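Local atomic coordinates of lectin-like protein (Entamoeba histolytica HM-1:IMSS-A, PDB entry 5ZBT), a protein that is an ERGIC-53-like membrane protein, represented here by its legume lectin-like domain, whose own function is unknown but which may bind D-mannose, as lectins of its family do. Residues A[56-61]-A[210-215]; A[100-105]-A[204-209]; A[115-120]-A[145-150]; A[170-175]-A[185-190]. One frame throughout, in Å; residues are numbered along the deposited sequence.

Interaction 1 of 4, residues A[56-61]-A[210-215]; sequences VQITPN and ISATNG
Ile58, Thr59, Ala212 and Asn214 make a largely buried contact between the two sheets of a legume lectin-like beta sandwich. Strand 56-59 belongs to one antiparallel sheet and strand 207-213 to the other, so side chains rather than backbone hydrogen bonds have to join them. The chain bends at Ile58, and from there residues 58-61 run nearly alongside residues 210-214, with end-to-end directions 9° apart.

The apolar part is carried by both branches of Ile58. Its CG2, placed anti to the backbone N by a chi1 of -47°, reaches Ala212 CB at 3.8 Å. The longer branch leads off beside the backbone N, and its CD1 comes 4.2 Å from Ile210 CG2. A branched residue can thus touch two successive inward positions of the facing strand, while the small methyl of Ala212 lets the sheets come close together. Met69 of strand 66-71, in the sheet of 207-213, and Val224 of strand 220-231, in the sheet of 56-59, also pack on Ile58.

Thr59 serves two surroundings. Its methyl CG2 faces strand 207-213, 3.8 Å from Ala212 O, whereas OG1 takes part in a hydrogen bond with the backbone N of Tyr222 in strand 220-231. The side chain of Asn214 approaches Thr59 from the opposite direction, and Tyr222 also packs against it.

At the end of strand 207-213 an ST turn begins. Gly215, without a side chain, takes its positive phi readily, and its N donates to the Thr213 hydroxyl OG1 at 3.2 Å, N-H...O angle 162°.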
# COMPACT_ATOMS: atom_id res chain seq x y z
N VAL A 56 -3.60 -8.81 -9.20
CA VAL A 56 -2.53 -8.05 -9.82
C VAL A 56 -1.22 -8.47 -9.14
O VAL A 56 -1.07 -8.32 -7.92
CB VAL A 56 -2.76 -6.54 -9.70
CG1 VAL A 56 -1.64 -5.75 -10.40
CG2 VAL A 56 -4.14 -6.15 -10.27
N GLN A 57 -0.30 -9.02 -9.92
CA GLN A 57 1.03 -9.34 -9.40
C GLN A 57 1.83 -8.06 -9.30
O GLN A 57 1.94 -7.32 -10.28
CB GLN A 57 1.75 -10.34 -10.30
CG GLN A 57 3.20 -10.58 -9.91
CD GLN A 57 3.97 -11.38 -10.98
OE1 GLN A 57 3.77 -12.59 -11.12
NE2 GLN A 57 4.83 -10.70 -11.74
N ILE A 58 2.34 -7.77 -8.11
CA ILE A 58 3.27 -6.66 -7.93
C ILE A 58 4.71 -7.12 -8.13
O ILE A 58 5.44 -6.54 -8.94
CB ILE A 58 3.05 -6.00 -6.54
CG1 ILE A 58 1.56 -5.77 -6.30
CG2 ILE A 58 3.77 -4.63 -6.44
CD1 ILE A 58 0.98 -4.74 -7.27
N THR A 59 5.15 -8.18 -7.41
CA THR A 59 6.42 -8.85 -7.68
C THR A 59 6.20 -10.35 -7.88
O THR A 59 5.41 -10.97 -7.17
CB THR A 59 7.45 -8.68 -6.55
OG1 THR A 59 6.92 -9.17 -5.30
CG2 THR A 59 7.93 -7.25 -6.41
N PRO A 60 6.92 -10.96 -8.82
CA PRO A 60 7.04 -12.42 -8.85
C PRO A 60 8.17 -12.86 -7.93
O PRO A 60 8.88 -12.02 -7.35
CB PRO A 60 7.38 -12.70 -10.32
CG PRO A 60 8.24 -11.55 -10.70
CD PRO A 60 7.66 -10.34 -9.94
N ASN A 61 8.34 -14.18 -7.80
CA ASN A 61 9.50 -14.73 -7.10
C ASN A 61 10.80 -14.15 -7.68
O ASN A 61 10.90 -13.87 -8.87
CB ASN A 61 9.53 -16.26 -7.22
CG ASN A 61 8.46 -16.93 -6.38
OD1 ASN A 61 8.09 -16.45 -5.31
ND2 ASN A 61 7.97 -18.06 -6.86
N ILE A 210 1.04 1.90 -5.26
CA ILE A 210 1.31 0.62 -4.60
C ILE A 210 2.69 0.17 -5.05
O ILE A 210 3.05 0.34 -6.22
CB ILE A 210 0.23 -0.44 -4.94
CG1 ILE A 210 -1.15 0.05 -4.53
CG2 ILE A 210 0.53 -1.80 -4.24
CD1 ILE A 210 -2.28 -0.77 -5.10
N SER A 211 3.46 -0.39 -4.12
CA SER A 211 4.82 -0.83 -4.41
C SER A 211 5.15 -2.03 -3.54
O SER A 211 4.49 -2.30 -2.53
CB SER A 211 5.84 0.27 -4.17
OG SER A 211 6.02 0.46 -2.79
N ALA A 212 6.21 -2.74 -3.92
CA ALA A 212 6.68 -3.84 -3.10
C ALA A 212 8.09 -4.21 -3.50
O ALA A 212 8.52 -3.99 -4.63
CB ALA A 212 5.76 -5.08 -3.22
N THR A 213 8.81 -4.79 -2.55
CA THR A 213 10.12 -5.37 -2.82
C THR A 213 10.16 -6.75 -2.18
O THR A 213 9.56 -6.97 -1.13
CB THR A 213 11.24 -4.49 -2.26
OG1 THR A 213 12.51 -5.07 -2.58
CG2 THR A 213 11.14 -4.34 -0.74
N ASN A 214 10.83 -7.70 -2.83
CA ASN A 214 11.03 -8.99 -2.18
C ASN A 214 12.21 -8.99 -1.21
O ASN A 214 12.37 -9.95 -0.45
CB ASN A 214 11.23 -10.11 -3.21
CG ASN A 214 10.02 -10.33 -4.10
OD1 ASN A 214 10.16 -10.81 -5.24
ND2 ASN A 214 8.82 -9.96 -3.63
N GLY A 215 13.02 -7.94 -1.20
CA GLY A 215 14.16 -7.94 -0.29
C GLY A 215 15.06 -9.14 -0.51
O GLY A 215 15.38 -9.51 -1.65

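Interaction 2 of 4, residues A[100-105]-A[204-209]; sequences VWLTEE and PPFYLG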
# COMPACT_ATOMS: atom_id res chain seq x y z
N VAL A 100 1.79 1.29 0.41
CA VAL A 100 0.71 2.06 -0.20
C VAL A 100 1.02 3.53 0.03
O VAL A 100 1.41 3.93 1.14
CB VAL A 100 -0.66 1.67 0.36
CG1 VAL A 100 -1.78 2.47 -0.37
CG2 VAL A 100 -0.87 0.18 0.21
N TRP A 101 0.88 4.33 -1.00
CA TRP A 101 1.48 5.65 -1.01
C TRP A 101 0.44 6.70 -1.35
O TRP A 101 -0.37 6.50 -2.26
CB TRP A 101 2.63 5.71 -2.03
CG TRP A 101 3.77 4.74 -1.80
CD1 TRP A 101 3.80 3.39 -2.11
CD2 TRP A 101 5.07 5.05 -1.26
NE1 TRP A 101 5.03 2.86 -1.79
CE2 TRP A 101 5.82 3.86 -1.26
CE3 TRP A 101 5.66 6.23 -0.77
CZ2 TRP A 101 7.14 3.81 -0.79
CZ3 TRP A 101 6.97 6.19 -0.31
CH2 TRP A 101 7.69 4.98 -0.33
N LEU A 102 0.46 7.81 -0.63
CA LEU A 102 -0.40 8.96 -0.92
C LEU A 102 0.54 10.16 -1.04
O LEU A 102 1.00 10.69 -0.02
CB LEU A 102 -1.46 9.16 0.17
CG LEU A 102 -2.53 8.05 0.30
CD1 LEU A 102 -2.01 6.78 0.99
CD2 LEU A 102 -3.78 8.54 1.04
N THR A 103 0.87 10.54 -2.27
CA THR A 103 1.96 11.47 -2.50
C THR A 103 1.57 12.61 -3.42
O THR A 103 0.64 12.50 -4.24
CB THR A 103 3.21 10.78 -3.07
OG1 THR A 103 2.87 10.01 -4.24
CG2 THR A 103 3.84 9.90 -2.00
N GLU A 104 2.33 13.70 -3.29
CA GLU A 104 2.14 14.89 -4.11
C GLU A 104 2.47 14.64 -5.58
O GLU A 104 1.86 15.27 -6.46
CB GLU A 104 3.00 16.03 -3.54
CG GLU A 104 3.01 17.31 -4.37
CD GLU A 104 3.94 18.38 -3.80
OE1 GLU A 104 3.43 19.34 -3.16
OE2 GLU A 104 5.17 18.24 -3.97
N GLU A 105 3.41 13.73 -5.86
CA GLU A 105 3.76 13.35 -7.23
C GLU A 105 3.80 11.84 -7.35
O GLU A 105 3.83 11.11 -6.35
CB GLU A 105 5.12 13.95 -7.64
CG GLU A 105 5.16 15.47 -7.57
CD GLU A 105 4.24 16.15 -8.59
OE1 GLU A 105 3.73 15.45 -9.50
OE2 GLU A 105 4.03 17.39 -8.48
N PRO A 204 -3.15 16.41 1.47
CA PRO A 204 -3.53 17.19 0.29
C PRO A 204 -3.91 16.27 -0.86
O PRO A 204 -3.75 15.04 -0.74
CB PRO A 204 -2.24 17.98 -0.03
CG PRO A 204 -1.33 17.78 1.15
CD PRO A 204 -1.71 16.46 1.74
N PRO A 205 -4.42 16.80 -1.97
CA PRO A 205 -4.65 15.95 -3.15
C PRO A 205 -3.44 15.05 -3.45
O PRO A 205 -2.29 15.46 -3.29
CB PRO A 205 -4.88 16.97 -4.27
CG PRO A 205 -5.46 18.18 -3.57
CD PRO A 205 -4.86 18.20 -2.18
N PHE A 206 -3.71 13.81 -3.87
CA PHE A 206 -2.62 12.84 -3.97
C PHE A 206 -2.81 11.89 -5.14
O PHE A 206 -3.92 11.66 -5.63
CB PHE A 206 -2.48 12.03 -2.66
CG PHE A 206 -3.69 11.20 -2.32
CD1 PHE A 206 -4.69 11.70 -1.47
CD2 PHE A 206 -3.85 9.92 -2.82
CE1 PHE A 206 -5.80 10.93 -1.14
CE2 PHE A 206 -4.96 9.15 -2.50
CZ PHE A 206 -5.94 9.66 -1.65
N TYR A 207 -1.70 11.31 -5.57
CA TYR A 207 -1.70 10.10 -6.37
C TYR A 207 -1.60 8.88 -5.47
O TYR A 207 -0.79 8.85 -4.54
CB TYR A 207 -0.53 10.08 -7.35
CG TYR A 207 -0.46 11.21 -8.35
CD1 TYR A 207 -1.06 11.09 -9.61
CD2 TYR A 207 0.25 12.37 -8.08
CE1 TYR A 207 -0.97 12.09 -10.56
CE2 TYR A 207 0.35 13.38 -9.01
CZ TYR A 207 -0.26 13.24 -10.25
OH TYR A 207 -0.16 14.24 -11.19
N LEU A 208 -2.38 7.85 -5.77
CA LEU A 208 -2.34 6.61 -5.02
C LEU A 208 -1.34 5.66 -5.68
O LEU A 208 -1.47 5.35 -6.87
CB LEU A 208 -3.73 5.97 -4.94
CG LEU A 208 -3.74 4.69 -4.10
CD1 LEU A 208 -3.40 5.02 -2.64
CD2 LEU A 208 -5.08 4.01 -4.19
N GLY A 209 -0.36 5.21 -4.91
CA GLY A 209 0.62 4.27 -5.40
C GLY A 209 0.62 2.98 -4.60
O GLY A 209 0.25 2.95 -3.43
O HOH W 1 1.71 7.57 -4.88
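The ring of Phe206 receives Leu102 over one face: methyl CD2 stands 3.7 Å from the ring centroid, 14° off the normal, a CH-pi contact. At the edge of that ring, in its plane, lies Pro204 O. The indole of Trp101 has Gly209 O at its edge, and the phenol ring of Tyr207 has Glu104 O there, 3.5 Å from CE2. A chi1 of 62° sets Phe206 CG between its backbone N and carbonyl carbon, and brings the ring alongside Leu102, pointing the same way.

Strands 97-103 and 207-213 are antiparallel neighbours in one sheet. Trp101 and Gly209 form a hydrogen-bonded pair, with Gly209 N to Trp101 O at 2.9 Å. Thr103 and Tyr207 form the next one, where Tyr207 N meets Thr103 O at 2.9 Å. Between them Leu102 and Leu208 make a non-hydrogen-bonded pair, and Leu208 CD1 packs on Val100 CG1 at 3.8 Å. Gly209, lacking a side chain, leaves Trp101 CB room.

Water 1 donates to both Thr103 OG1 and Tyr207 O, each at 2.8 Å, while the threonine hydroxyl donates to Glu105 O. Tyr207 O thus has two donors, the water and Thr103 N, implying a watered Thr103-Tyr207 face against an apolar Leu102-Leu208 face.

Interaction 3 of 4, residues A[115-120]-A[145-150]; sequences AYNIYK and DILKYK
Asn117 and Asp145 supply the polar link between two loops: Asn117 ND2 donates to Asp145 OD1 at 2.6 Å, a weak hydrogen bond with an N-H...O angle of 148°. Asp145 CG stands anti to the backbone N (chi1 -169°), which carries OD1 toward Asn117. The two side chains meet obliquely, with the amide and carboxylate planes 56° apart. The same OD1 also accepts from Leu147 N at 3.2 Å, met on the anti side and out of the carboxylate plane. This turn bond, helped by the weak bond from Asn117, probably limits rotation of the carboxylate, and an acidic side chain suits this place because it can close its own turn and still reach across.

Within residues 145-150 the backbone adds to this, since Asp145 O accepts from both Lys148 N and Tyr149 N.

Van der Waals contacts lie beside the polar one. Leu147 crosses Asn117 at about a right angle, its CD1 3.8 Å from Asn117 CB. Ile118 lays CG1 against Asp145 CA at 3.7 Å. Ile146 turns CG1 toward Asn117 O, at 3.4 Å, and more distantly toward Tyr119 CE1; Leu112 and Leu139 also pack on Ile146. The hydroxyl of Tyr119 is hydrogen-bonded to Leu139 O.

Legume-type lectins bind sugar through loops at one end of the concave sheet, possibly including these. Residues 115-120 lie between strands 97-103 and 122-127; an Asx turn, Asp145 OD1 with Leu147 N, opens the 145-150 loop of this lectin-like sandwich.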
# COMPACT_ATOMS: atom_id res chain seq x y z
N ALA A 115 10.20 2.17 -3.91
CA ALA A 115 10.07 3.57 -4.31
C ALA A 115 11.19 4.43 -3.73
O ALA A 115 11.97 4.00 -2.88
CB ALA A 115 8.71 4.14 -3.88
N TYR A 116 11.26 5.67 -4.22
CA TYR A 116 12.35 6.57 -3.86
C TYR A 116 12.22 7.01 -2.40
O TYR A 116 11.13 7.12 -1.85
CB TYR A 116 12.36 7.80 -4.78
CG TYR A 116 13.72 8.49 -4.82
CD1 TYR A 116 14.86 7.78 -5.21
CD2 TYR A 116 13.87 9.81 -4.44
CE1 TYR A 116 16.10 8.38 -5.23
CE2 TYR A 116 15.11 10.43 -4.46
CZ TYR A 116 16.23 9.71 -4.85
OH TYR A 116 17.48 10.29 -4.88
N ASN A 117 13.37 7.29 -1.78
CA ASN A 117 13.37 7.69 -0.38
C ASN A 117 13.00 9.15 -0.16
O ASN A 117 12.70 9.53 0.98
CB ASN A 117 14.74 7.40 0.25
CG ASN A 117 15.90 7.86 -0.63
OD1 ASN A 117 16.03 7.43 -1.77
ND2 ASN A 117 16.73 8.73 -0.11
N ILE A 118 12.99 9.99 -1.19
CA ILE A 118 12.54 11.37 -1.08
C ILE A 118 11.18 11.48 -1.75
O ILE A 118 11.03 11.08 -2.91
CB ILE A 118 13.55 12.35 -1.72
CG1 ILE A 118 14.89 12.25 -0.99
CG2 ILE A 118 13.00 13.75 -1.66
CD1 ILE A 118 16.04 12.91 -1.68
N TYR A 119 10.19 12.00 -1.01
CA TYR A 119 8.82 12.12 -1.49
C TYR A 119 8.07 13.08 -0.58
O TYR A 119 8.52 13.39 0.53
CB TYR A 119 8.10 10.75 -1.55
CG TYR A 119 7.88 10.09 -0.20
CD1 TYR A 119 8.88 9.32 0.39
CD2 TYR A 119 6.68 10.24 0.49
CE1 TYR A 119 8.68 8.71 1.64
CE2 TYR A 119 6.47 9.63 1.73
CZ TYR A 119 7.48 8.88 2.31
OH TYR A 119 7.27 8.29 3.54
N LYS A 120 6.92 13.58 -1.05
CA LYS A 120 6.07 14.42 -0.22
C LYS A 120 4.72 13.74 -0.06
O LYS A 120 3.96 13.60 -1.02
CB LYS A 120 5.94 15.83 -0.81
CG LYS A 120 5.33 16.84 0.17
CD LYS A 120 5.11 18.21 -0.48
CE LYS A 120 6.27 19.18 -0.14
NZ LYS A 120 6.83 19.95 -1.31
N ASP A 145 15.26 13.43 2.53
CA ASP A 145 15.83 12.08 2.54
C ASP A 145 15.60 11.50 3.93
O ASP A 145 16.40 11.69 4.84
CB ASP A 145 17.30 12.13 2.17
CG ASP A 145 17.89 10.76 1.89
OD1 ASP A 145 17.28 9.73 2.28
OD2 ASP A 145 18.97 10.71 1.27
N ILE A 146 14.49 10.77 4.09
CA ILE A 146 14.11 10.25 5.40
C ILE A 146 14.91 9.02 5.78
O ILE A 146 14.66 8.43 6.84
CB ILE A 146 12.60 9.93 5.48
CG1 ILE A 146 12.14 9.11 4.28
CG2 ILE A 146 11.80 11.22 5.57
CD1 ILE A 146 12.21 7.66 4.46
N LEU A 147 15.86 8.59 4.96
CA LEU A 147 16.85 7.62 5.41
C LEU A 147 18.02 8.28 6.11
O LEU A 147 18.72 7.62 6.88
CB LEU A 147 17.35 6.78 4.22
CG LEU A 147 16.31 5.89 3.52
CD1 LEU A 147 16.94 5.18 2.33
CD2 LEU A 147 15.72 4.87 4.49
N LYS A 148 18.24 9.58 5.86
CA LYS A 148 19.28 10.36 6.51
C LYS A 148 18.76 11.28 7.59
O LYS A 148 19.48 11.52 8.57
CB LYS A 148 20.05 11.20 5.47
CG LYS A 148 21.33 10.54 4.95
CD LYS A 148 21.82 11.19 3.66
CE LYS A 148 22.00 12.69 3.82
NZ LYS A 148 23.08 13.22 2.93
N TYR A 149 17.55 11.80 7.44
CA TYR A 149 17.01 12.77 8.39
C TYR A 149 15.72 12.24 9.01
O TYR A 149 15.18 11.21 8.61
CB TYR A 149 16.79 14.12 7.71
CG TYR A 149 18.05 14.56 7.02
CD1 TYR A 149 19.14 15.03 7.76
CD2 TYR A 149 18.19 14.45 5.63
CE1 TYR A 149 20.31 15.40 7.13
CE2 TYR A 149 19.36 14.82 5.00
CZ TYR A 149 20.42 15.30 5.75
OH TYR A 149 21.59 15.67 5.13
N LYS A 150 15.26 12.97 10.02
CA LYS A 150 14.07 12.58 10.74
C LYS A 150 12.86 12.74 9.83
O LYS A 150 12.70 13.79 9.19
CB LYS A 150 13.93 13.43 12.01
CG LYS A 150 13.24 12.74 13.18

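Interaction 4 of 4, residues A[170-175]-A[185-190]; sequences VLRIKY and EIMVNH
Glu185 crosses to two basic residues of the partner strand, and its side chain can be followed outward. CB lies 4.1 Å from Arg172 CB, the two residues forming a hydrogen-bonded pair on one face of the sheet. CG stands beside the backbone N (chi1 -64°), and the chain runs on extended, carrying CD to 3.9 Å from Lys174 CE. At the tip the two oxygens divide the charges. OE1 makes a salt bridge with Arg172 NE at 3.2 Å, lying at the edge of a guanidinium whose plane is turned 67° from the carboxylate. OE2 faces Lys174 NZ in a longer salt bridge of 3.6 Å. Water 2 ties the group together, accepting from Lys174 NZ and donating to OE1. Asn192 ND2 is a further partner of OE1, while Arg172 NH2 bonds Asn192 OD1 and NH1 makes a salt bridge with Glu81 OE2. So many partners probably keep the buried glutamate ionised.

Further along the same face Val170 CG2 touches Met187 CE at 3.8 Å; the bent, flexible methionine chain folds over to it. Underneath, backbone bonds such as Met187 N to Val170 O, 2.8 Å, zip the strands together.

Strands 170-176 and 181-188 form an antiparallel beta hairpin, flanked in its sheet by strand 80-90 beside the first and strand 191-198 beside the second.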
# COMPACT_ATOMS: atom_id res chain seq x y z
N VAL A 170 -6.81 -7.72 4.51
CA VAL A 170 -7.27 -6.47 3.93
C VAL A 170 -6.65 -5.34 4.75
O VAL A 170 -6.92 -5.21 5.95
CB VAL A 170 -8.79 -6.37 3.94
CG1 VAL A 170 -9.25 -5.07 3.31
CG2 VAL A 170 -9.37 -7.58 3.21
N LEU A 171 -5.78 -4.55 4.11
CA LEU A 171 -5.25 -3.35 4.72
C LEU A 171 -6.28 -2.23 4.61
O LEU A 171 -6.77 -1.94 3.51
CB LEU A 171 -3.93 -2.95 4.05
CG LEU A 171 -3.37 -1.57 4.37
CD1 LEU A 171 -2.87 -1.50 5.82
CD2 LEU A 171 -2.25 -1.17 3.38
N ARG A 172 -6.62 -1.61 5.74
CA ARG A 172 -7.68 -0.60 5.77
C ARG A 172 -7.08 0.77 6.10
O ARG A 172 -6.49 0.95 7.17
CB ARG A 172 -8.78 -0.98 6.76
CG ARG A 172 -10.02 -0.07 6.71
CD ARG A 172 -11.07 -0.38 7.80
NE ARG A 172 -11.18 -1.80 8.09
CZ ARG A 172 -11.77 -2.69 7.30
NH1 ARG A 172 -12.35 -2.31 6.17
NH2 ARG A 172 -11.77 -3.97 7.65
N ILE A 173 -7.26 1.72 5.19
CA ILE A 173 -6.74 3.08 5.33
C ILE A 173 -7.93 4.04 5.37
O ILE A 173 -8.64 4.19 4.37
CB ILE A 173 -5.78 3.43 4.18
CG1 ILE A 173 -4.54 2.53 4.22
CG2 ILE A 173 -5.40 4.91 4.21
CD1 ILE A 173 -3.91 2.35 2.87
N LYS A 174 -8.16 4.67 6.52
CA LYS A 174 -9.31 5.55 6.73
C LYS A 174 -8.82 6.95 7.06
O LYS A 174 -7.97 7.11 7.95
CB LYS A 174 -10.20 5.05 7.87
CG LYS A 174 -10.97 3.78 7.62
CD LYS A 174 -12.10 3.63 8.67
CE LYS A 174 -11.56 3.33 10.07
NZ LYS A 174 -12.62 3.23 11.14
N TYR A 175 -9.37 7.96 6.41
CA TYR A 175 -9.04 9.34 6.72
C TYR A 175 -10.31 10.17 6.86
O TYR A 175 -11.16 10.18 5.97
CB TYR A 175 -8.14 9.94 5.64
CG TYR A 175 -7.68 11.36 5.92
CD1 TYR A 175 -6.88 11.65 7.02
CD2 TYR A 175 -8.03 12.41 5.06
CE1 TYR A 175 -6.43 12.94 7.27
CE2 TYR A 175 -7.59 13.72 5.30
CZ TYR A 175 -6.79 13.97 6.41
OH TYR A 175 -6.35 15.24 6.66
N GLU A 185 -6.04 0.12 9.91
CA GLU A 185 -6.45 -1.15 10.48
C GLU A 185 -6.08 -2.24 9.49
O GLU A 185 -5.81 -1.96 8.32
CB GLU A 185 -7.96 -1.17 10.77
CG GLU A 185 -8.37 -0.17 11.83
CD GLU A 185 -9.83 0.22 11.78
OE1 GLU A 185 -10.57 -0.31 10.91
OE2 GLU A 185 -10.24 1.05 12.62
N ILE A 186 -6.08 -3.48 9.95
CA ILE A 186 -5.89 -4.60 9.03
C ILE A 186 -6.81 -5.74 9.44
O ILE A 186 -6.89 -6.09 10.62
CB ILE A 186 -4.41 -5.05 8.94
CG1 ILE A 186 -4.27 -6.06 7.80
CG2 ILE A 186 -3.93 -5.65 10.24
CD1 ILE A 186 -2.93 -6.03 7.10
N MET A 187 -7.54 -6.27 8.47
CA MET A 187 -8.48 -7.37 8.68
C MET A 187 -7.75 -8.67 8.39
O MET A 187 -7.40 -8.95 7.24
CB MET A 187 -9.72 -7.21 7.80
CG MET A 187 -10.88 -8.15 8.22
SD MET A 187 -10.60 -9.91 7.86
CE MET A 187 -10.30 -9.85 6.09
N VAL A 188 -7.56 -9.48 9.43
CA VAL A 188 -6.87 -10.76 9.31
C VAL A 188 -7.75 -11.84 9.93
O VAL A 188 -8.16 -11.70 11.08
CB VAL A 188 -5.49 -10.74 9.99
CG1 VAL A 188 -4.79 -12.08 9.82
CG2 VAL A 188 -4.64 -9.60 9.44
N ASN A 189 -8.03 -12.89 9.17
CA ASN A 189 -8.81 -14.03 9.66
C ASN A 189 -10.12 -13.58 10.31
O ASN A 189 -10.42 -13.91 11.46
CB ASN A 189 -7.98 -14.87 10.62
CG ASN A 189 -6.89 -15.63 9.90
OD1 ASN A 189 -7.14 -16.22 8.85
ND2 ASN A 189 -5.68 -15.62 10.45
N HIS A 190 -10.88 -12.78 9.56
CA HIS A 190 -12.22 -12.30 9.90
C HIS A 190 -12.27 -11.31 11.05
O HIS A 190 -13.37 -10.97 11.51
CB HIS A 190 -13.18 -13.46 10.19
CG HIS A 190 -13.32 -14.41 9.04
ND1 HIS A 190 -14.11 -14.14 7.95
CD2 HIS A 190 -12.77 -15.63 8.82
CE1 HIS A 190 -14.04 -15.15 7.09
NE2 HIS A 190 -13.22 -16.06 7.59
O HOH W 2 -13.30 0.57 10.67

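The four contacts describe one beta sandwich from different sides. Interactions 1 and 2 share strand 207-213 and meet where Ser211 OG lies 2.8 Å from Trp101 NE1, probably hydrogen-bonded. The indole of Trp101 also leads to interaction 3: it packs edge-to-face with Tyr119 and its CZ2 is 3.5 Å from Ala115 CB, so the loop 115-120 rests on the sheet of interaction 2. Between the sheets, Val100 CG2 touches Leu171 CD2 at 3.7 Å, joining interaction 2 to interaction 4. Interactions 3 and 4 lie on opposite sides of the domain centre, their centres about 26 Å apart. No ligand is among these contacts, so they do not place a mannose site.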